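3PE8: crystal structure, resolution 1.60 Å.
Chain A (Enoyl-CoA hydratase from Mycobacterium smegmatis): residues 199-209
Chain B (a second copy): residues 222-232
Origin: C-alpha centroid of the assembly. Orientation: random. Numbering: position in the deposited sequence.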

ATOM      1  N   GLN A 199      -1.707 -15.608 -28.580  1.00 15.19           N
ATOM      2  CA  GLN A 199      -0.532 -15.553 -27.720  1.00 13.96           C
ATOM      3  C   GLN A 199      -0.088 -14.139 -27.327  1.00 14.19           C
ATOM      4  O   GLN A 199       0.385 -13.961 -26.214  1.00 13.99           O
ATOM      5  CB  GLN A 199       0.634 -16.330 -28.344  1.00 15.23           C
ATOM      6  CG  GLN A 199       0.293 -17.822 -28.519  1.00 15.96           C
ATOM      7  CD  GLN A 199      -0.263 -18.485 -27.279  1.00 16.39           C
ATOM      8  OE1 GLN A 199      -1.411 -18.975 -27.253  1.00 18.98           O
ATOM      9  NE2 GLN A 199       0.526 -18.505 -26.237  1.00 13.57           N
ATOM     10  N   LYS A 200      -0.231 -13.154 -28.213  1.00 15.12           N
ATOM     11  CA  LYS A 200       0.047 -11.751 -27.839  1.00 14.52           C
ATOM     12  C   LYS A 200      -0.821 -11.363 -26.626  1.00 13.83           C
ATOM     13  O   LYS A 200      -0.345 -10.763 -25.644  1.00 13.57           O
ATOM     14  CB  LYS A 200      -0.204 -10.752 -29.011  1.00 15.53           C
ATOM     15  N   ALA A 201      -2.112 -11.704 -26.695  1.00 14.19           N
ATOM     16  CA  ALA A 201      -3.036 -11.389 -25.613  1.00 13.77           C
ATOM     17  C   ALA A 201      -2.770 -12.196 -24.325  1.00 13.49           C
ATOM     18  O   ALA A 201      -2.818 -11.655 -23.199  1.00 13.82           O
ATOM     19  CB  ALA A 201      -4.481 -11.606 -26.087  1.00 13.64           C
ATOM     20  N   VAL A 202      -2.489 -13.493 -24.474  1.00 12.99           N
ATOM     21  CA  VAL A 202      -2.104 -14.363 -23.332  1.00 12.43           C
ATOM     22  C   VAL A 202      -0.938 -13.693 -22.560  1.00 12.07           C
ATOM     23  O   VAL A 202      -0.960 -13.534 -21.330  1.00 12.81           O
ATOM     24  CB  VAL A 202      -1.749 -15.782 -23.808  1.00 12.55           C
ATOM     25  CG1 VAL A 202      -0.905 -16.571 -22.765  1.00 13.51           C
ATOM     26  CG2 VAL A 202      -3.023 -16.552 -24.244  1.00 13.77           C
ATOM     27  N   ARG A 203       0.094 -13.298 -23.301  1.00 11.99           N
ATOM     28  CA  ARG A 203       1.278 -12.724 -22.684  1.00 10.92           C
ATOM     29  C   ARG A 203       1.005 -11.360 -22.076  1.00 11.39           C
ATOM     30  O   ARG A 203       1.505 -11.068 -20.996  1.00 12.71           O
ATOM     31  CB  ARG A 203       2.437 -12.670 -23.683  1.00 11.75           C
ATOM     32  CG  ARG A 203       2.897 -14.074 -24.093  1.00 12.94           C
ATOM     33  CD  ARG A 203       3.954 -14.030 -25.209  1.00 15.08           C
ATOM     34  NE  ARG A 203       4.051 -15.346 -25.877  1.00 16.33           N
ATOM     35  CZ  ARG A 203       4.876 -15.614 -26.883  1.00 20.18           C
ATOM     36  NH1 ARG A 203       5.672 -14.661 -27.357  1.00 22.74           N
ATOM     37  NH2 ARG A 203       4.903 -16.825 -27.434  1.00 22.41           N
ATOM     38  N   ALA A 204       0.230 -10.522 -22.760  1.00 11.89           N
ATOM     39  CA  ALA A 204      -0.119  -9.210 -22.224  1.00 11.91           C
ATOM     40  C   ALA A 204      -0.955  -9.346 -20.935  1.00 12.14           C
ATOM     41  O   ALA A 204      -0.709  -8.658 -19.929  1.00 12.35           O
ATOM     42  CB  ALA A 204      -0.852  -8.360 -23.303  1.00 12.80           C
ATOM     43  N   LEU A 205      -1.903 -10.269 -20.938  1.00 11.42           N
ATOM     44  CA  LEU A 205      -2.747 -10.458 -19.770  1.00 12.27           C
ATOM     45  C   LEU A 205      -1.936 -11.061 -18.626  1.00 11.26           C
ATOM     46  O   LEU A 205      -2.033 -10.602 -17.485  1.00 10.63           O
ATOM     47  CB  LEU A 205      -3.988 -11.284 -20.083  1.00 13.78           C
ATOM     48  CG  LEU A 205      -4.955 -11.411 -18.904  1.00 16.99           C
ATOM     49  CD1 LEU A 205      -5.281 -10.112 -18.103  1.00 18.20           C
ATOM     50  CD2 LEU A 205      -6.247 -12.072 -19.384  1.00 19.31           C
ATOM     51  N   LEU A 206      -1.095 -12.057 -18.905  1.00 10.59           N
ATOM     52  CA  LEU A 206      -0.266 -12.642 -17.823  1.00  9.88           C
ATOM     53  C   LEU A 206       0.771 -11.638 -17.261  1.00 10.88           C
ATOM     54  O   LEU A 206       0.998 -11.570 -16.066  1.00 10.98           O
ATOM     55  CB  LEU A 206       0.389 -13.961 -18.245  1.00  9.69           C
ATOM     56  CG  LEU A 206       1.130 -14.669 -17.123  1.00 10.07           C
ATOM     57  CD1 LEU A 206       0.185 -14.981 -15.923  1.00 11.20           C
ATOM     58  CD2 LEU A 206       1.776 -15.953 -17.630  1.00 11.19           C
ATOM     59  N   ASP A 207       1.376 -10.836 -18.144  1.00 11.68           N
ATOM     60  CA  ASP A 207       2.264  -9.777 -17.687  1.00 12.63           C
ATOM     61  C   ASP A 207       1.528  -8.857 -16.735  1.00 12.25           C
ATOM     62  O   ASP A 207       2.057  -8.476 -15.689  1.00 12.82           O
ATOM     63  CB  ASP A 207       2.812  -9.024 -18.887  1.00 13.43           C
ATOM     64  CG  ASP A 207       4.069  -8.202 -18.592  1.00 17.63           C
ATOM     65  OD1 ASP A 207       4.832  -8.476 -17.638  1.00 18.64           O
ATOM     66  OD2 ASP A 207       4.291  -7.267 -19.412  1.00 23.31           O
ATOM     67  N   SER A 208       0.291  -8.524 -17.078  1.00 11.36           N
ATOM     68  CA  SER A 208      -0.484  -7.669 -16.217  1.00 11.85           C
ATOM     69  C   SER A 208      -0.800  -8.324 -14.863  1.00 11.10           C
ATOM     70  O   SER A 208      -0.645  -7.695 -13.803  1.00 10.83           O
ATOM     71  CB  SER A 208      -1.755  -7.190 -16.923  1.00 12.13           C
ATOM     72  OG  SER A 208      -2.413  -6.262 -16.088  1.00 14.36           O
ATOM     73  N   TYR A 209      -1.220  -9.590 -14.873  1.00 10.08           N
ATOM     74  CA  TYR A 209      -1.439 -10.307 -13.620  1.00 10.37           C
ATOM     75  C   TYR A 209      -0.148 -10.297 -12.767  1.00  9.93           C
ATOM     76  O   TYR A 209      -0.202 -10.120 -11.570  1.00 10.72           O
ATOM     77  CB  TYR A 209      -1.815 -11.763 -13.897  1.00  9.88           C
ATOM     78  CG  TYR A 209      -3.301 -12.063 -14.135  1.00  9.93           C
ATOM     79  CD1 TYR A 209      -4.257 -11.636 -13.253  1.00 11.41           C
ATOM     80  CD2 TYR A 209      -3.725 -12.904 -15.174  1.00 13.36           C
ATOM     81  CE1 TYR A 209      -5.598 -11.940 -13.423  1.00 11.76           C
ATOM     82  CE2 TYR A 209      -5.061 -13.215 -15.346  1.00 12.90           C
ATOM     83  CZ  TYR A 209      -6.007 -12.732 -14.477  1.00 11.49           C
ATOM     84  OH  TYR A 209      -7.372 -13.055 -14.588  1.00 12.65           O
TER
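Chain B, residues 222-232: WAEAEAARQWM

Residues 222-232 of chain B form a continuous α-helix, as do residues 199-209 of chain A, and the two helices pack side by side in nearly antiparallel fashion. Their N-to-C directions differ by 155°, and the axes approach to 10.1 Å. In chain B, the backbone NH of each residue from B:Glu226 to B:Met232 donates to the carbonyl oxygen four residues earlier, the regular α-helical pattern. The antiparallel course sets the register: the CA of A:Ala204 lies 7.5 Å from the CA of B:Trp231, whereas the CA of A:Ser208 lies 6.3 Å from the CA of B:Ala227. Four residues on along chain A thus correspond to four residues back along chain B, about one helical turn in each.

The apolar part of the contact centres on B:Trp231, which has the largest area covered by the other stretch. Its chi1 is t (177°), and its indole reaches across to the turn formed by A:Lys200, A:Ala201 and A:Ala204. Ring atom CE3 of B:Trp231 lies 3.5 Å from CB of A:Ala204, and CH2 of B:Trp231 lies 3.8 Å from CB of A:Ala201. Alanine suits both positions because a lone methyl group leaves room for the broad ring to come close to the helix. The indole also reaches main-chain atoms, with its CZ3 3.5 Å from O of A:Lys200 and its CH2 3.5 Å from N of A:Ala201. That carbonyl oxygen already accepts the helical hydrogen bond from A:Ala204 N, at 3.0 Å. The indole nitrogen, NE1 of B:Trp231, is hydrogen-bonded elsewhere in the structure.

One turn away, small residues meet. CB of B:Ala227 points toward chain A and lies 3.5 Å from OG of A:Ser208, a van der Waals contact in which the compact side chains allow the backbones to draw near.

No direct hydrogen bond joins the modelled atoms of the two stretches, but water 1 bridges them. It lies 2.7 Å from OG of A:Ser208 and donates a weak hydrogen bond to O of B:Ala223, at 3.0 Å. The serine hydroxyl is 4.3 Å from that carbonyl oxygen, too far for a direct bond, so the water spans the gap.

Within chain B, NH1 and NE of B:Arg229 donate to OE2 of B:Glu226 at 2.7 and 2.9 Å, a salt bridge favoured by their i, i+3 spacing; neither residue touches the chain A stretch.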

ATOM      1  N   TRP B 222      -5.660   0.527 -11.292  1.00 10.83           N
ATOM      2  CA  TRP B 222      -4.849   1.410 -12.120  1.00 11.85           C
ATOM      3  C   TRP B 222      -3.931   0.621 -13.042  1.00 12.14           C
ATOM      4  O   TRP B 222      -3.856   0.899 -14.215  1.00 12.29           O
ATOM      5  CB  TRP B 222      -4.009   2.332 -11.245  1.00 12.24           C
ATOM      6  CG  TRP B 222      -3.197   3.342 -12.061  1.00 12.34           C
ATOM      7  CD1 TRP B 222      -1.836   3.332 -12.288  1.00 14.82           C
ATOM      8  CD2 TRP B 222      -3.711   4.448 -12.838  1.00 12.81           C
ATOM      9  NE1 TRP B 222      -1.477   4.389 -13.098  1.00 16.23           N
ATOM     10  CE2 TRP B 222      -2.611   5.074 -13.456  1.00 13.12           C
ATOM     11  CE3 TRP B 222      -4.991   4.990 -13.041  1.00 15.42           C
ATOM     12  CZ2 TRP B 222      -2.753   6.202 -14.264  1.00 15.81           C
ATOM     13  CZ3 TRP B 222      -5.124   6.128 -13.857  1.00 15.46           C
ATOM     14  CH2 TRP B 222      -4.004   6.709 -14.451  1.00 17.03           C
ATOM     15  N   ALA B 223      -3.244  -0.385 -12.502  1.00 11.75           N
ATOM     16  CA  ALA B 223      -2.390  -1.236 -13.293  1.00 12.12           C
ATOM     17  C   ALA B 223      -3.132  -1.943 -14.425  1.00 11.21           C
ATOM     18  O   ALA B 223      -2.613  -2.023 -15.532  1.00 12.65           O
ATOM     19  CB  ALA B 223      -1.674  -2.251 -12.407  1.00 12.21           C
ATOM     20  N   GLU B 224      -4.342  -2.413 -14.141  1.00 10.93           N
ATOM     21  CA  GLU B 224      -5.184  -3.061 -15.150  1.00 10.89           C
ATOM     22  C   GLU B 224      -5.479  -2.016 -16.275  1.00 11.17           C
ATOM     23  O   GLU B 224      -5.370  -2.335 -17.482  1.00 12.66           O
ATOM     24  CB  GLU B 224      -6.498  -3.562 -14.526  1.00  9.93           C
ATOM     25  CG  GLU B 224      -7.502  -4.052 -15.570  1.00 10.69           C
ATOM     26  CD  GLU B 224      -8.803  -4.490 -15.006  1.00 12.71           C
ATOM     27  OE1 GLU B 224      -9.710  -3.650 -14.840  1.00 11.87           O
ATOM     28  OE2 GLU B 224      -8.905  -5.710 -14.730  1.00 12.82           O
ATOM     29  N   ALA B 225      -5.849  -0.803 -15.878  1.00 12.89           N
ATOM     30  CA  ALA B 225      -6.213   0.247 -16.831  1.00 13.05           C
ATOM     31  C   ALA B 225      -5.004   0.613 -17.691  1.00 14.45           C
ATOM     32  O   ALA B 225      -5.115   0.745 -18.906  1.00 14.57           O
ATOM     33  CB  ALA B 225      -6.781   1.504 -16.124  1.00 14.08           C
ATOM     34  N   GLU B 226      -3.857   0.739 -17.051  1.00 14.76           N
ATOM     35  CA  GLU B 226      -2.625   1.035 -17.780  1.00 16.27           C
ATOM     36  C   GLU B 226      -2.264  -0.074 -18.770  1.00 15.33           C
ATOM     37  O   GLU B 226      -1.879   0.220 -19.911  1.00 17.18           O
ATOM     38  CB  GLU B 226      -1.518   1.288 -16.797  1.00 17.53           C
ATOM     39  CG  GLU B 226      -1.725   2.599 -16.040  1.00 22.26           C
ATOM     40  CD  GLU B 226      -1.441   3.801 -16.891  1.00 26.17           C
ATOM     41  OE1 GLU B 226      -0.233   4.131 -16.990  1.00 32.09           O
ATOM     42  OE2 GLU B 226      -2.392   4.395 -17.482  1.00 28.44           O
ATOM     43  N   ALA B 227      -2.403  -1.333 -18.366  1.00 14.09           N
ATOM     44  CA  ALA B 227      -2.121  -2.449 -19.274  1.00 13.32           C
ATOM     45  C   ALA B 227      -3.080  -2.443 -20.478  1.00 14.23           C
ATOM     46  O   ALA B 227      -2.669  -2.746 -21.603  1.00 15.13           O
ATOM     47  CB  ALA B 227      -2.181  -3.785 -18.540  1.00 13.22           C
ATOM     48  N   ALA B 228      -4.357  -2.093 -20.251  1.00 13.71           N
ATOM     49  CA  ALA B 228      -5.332  -1.998 -21.341  1.00 15.23           C
ATOM     50  C   ALA B 228      -4.952  -0.877 -22.319  1.00 16.93           C
ATOM     51  O   ALA B 228      -4.988  -1.068 -23.535  1.00 18.15           O
ATOM     52  CB  ALA B 228      -6.751  -1.796 -20.787  1.00 15.49           C
ATOM     53  N   ARG B 229      -4.567   0.277 -21.787  1.00 21.39           N
ATOM     54  CA  ARG B 229      -4.172   1.382 -22.638  1.00 24.68           C
ATOM     55  C   ARG B 229      -2.949   1.027 -23.481  1.00 24.16           C
ATOM     56  O   ARG B 229      -2.884   1.357 -24.672  1.00 27.88           O
ATOM     57  CB  ARG B 229      -3.949   2.640 -21.809  1.00 27.57           C
ATOM     58  CG  ARG B 229      -5.279   3.214 -21.308  1.00 32.25           C
ATOM     59  CD  ARG B 229      -5.153   4.579 -20.678  1.00 38.10           C
ATOM     60  NE  ARG B 229      -4.732   4.514 -19.274  1.00 36.93           N
ATOM     61  CZ  ARG B 229      -5.549   4.545 -18.226  1.00 35.40           C
ATOM     62  NH1 ARG B 229      -5.032   4.485 -17.012  1.00 35.72           N
ATOM     63  NH2 ARG B 229      -6.870   4.618 -18.370  1.00 40.09           N
ATOM     64  N   GLN B 230      -2.000   0.332 -22.870  1.00 22.31           N
ATOM     65  CA  GLN B 230      -0.771  -0.056 -23.571  1.00 25.94           C
ATOM     66  C   GLN B 230      -1.096  -1.060 -24.684  1.00 23.68           C
ATOM     67  O   GLN B 230      -0.483  -1.007 -25.740  1.00 27.99           O
ATOM     68  CB  GLN B 230       0.262  -0.650 -22.605  1.00 27.67           C
ATOM     69  N   TRP B 231      -2.033  -1.972 -24.414  1.00 20.88           N
ATOM     70  CA  TRP B 231      -2.540  -2.927 -25.426  1.00 20.72           C
ATOM     71  C   TRP B 231      -3.202  -2.240 -26.620  1.00 24.26           C
ATOM     72  O   TRP B 231      -2.907  -2.556 -27.800  1.00 27.09           O
ATOM     73  CB  TRP B 231      -3.532  -3.903 -24.763  1.00 19.01           C
ATOM     74  CG  TRP B 231      -4.163  -4.890 -25.725  1.00 18.81           C
ATOM     75  CD1 TRP B 231      -5.436  -4.849 -26.241  1.00 22.51           C
ATOM     76  CD2 TRP B 231      -3.570  -6.082 -26.239  1.00 18.94           C
ATOM     77  NE1 TRP B 231      -5.655  -5.936 -27.068  1.00 23.09           N
ATOM     78  CE2 TRP B 231      -4.526  -6.705 -27.076  1.00 20.93           C
ATOM     79  CE3 TRP B 231      -2.317  -6.696 -26.073  1.00 19.63           C
ATOM     80  CZ2 TRP B 231      -4.276  -7.902 -27.724  1.00 23.25           C
ATOM     81  CZ3 TRP B 231      -2.067  -7.860 -26.737  1.00 22.90           C
ATOM     82  CH2 TRP B 231      -3.042  -8.463 -27.550  1.00 24.11           C
ATOM     83  N   MET B 232      -4.068  -1.275 -26.332  1.00 26.72           N
ATOM     84  CA  MET B 232      -4.788  -0.556 -27.387  1.00 33.99           C
ATOM     85  C   MET B 232      -3.816   0.192 -28.287  1.00 39.74           C
ATOM     86  O   MET B 232      -3.995   0.213 -29.514  1.00 45.92           O
ATOM     87  CB  MET B 232      -5.798   0.406 -26.786  1.00 38.10           C
ATOM     88  CG  MET B 232      -6.954  -0.307 -26.112  1.00 38.86           C
ATOM     89  SD  MET B 232      -7.996   0.757 -25.087  1.00 49.29           S
ATOM     90  CE  MET B 232      -7.203   2.375 -25.199  1.00 52.92           C
TER
HETATM   91  O   HOH W   1      -0.716  -4.290 -15.282  1.00 20.32           O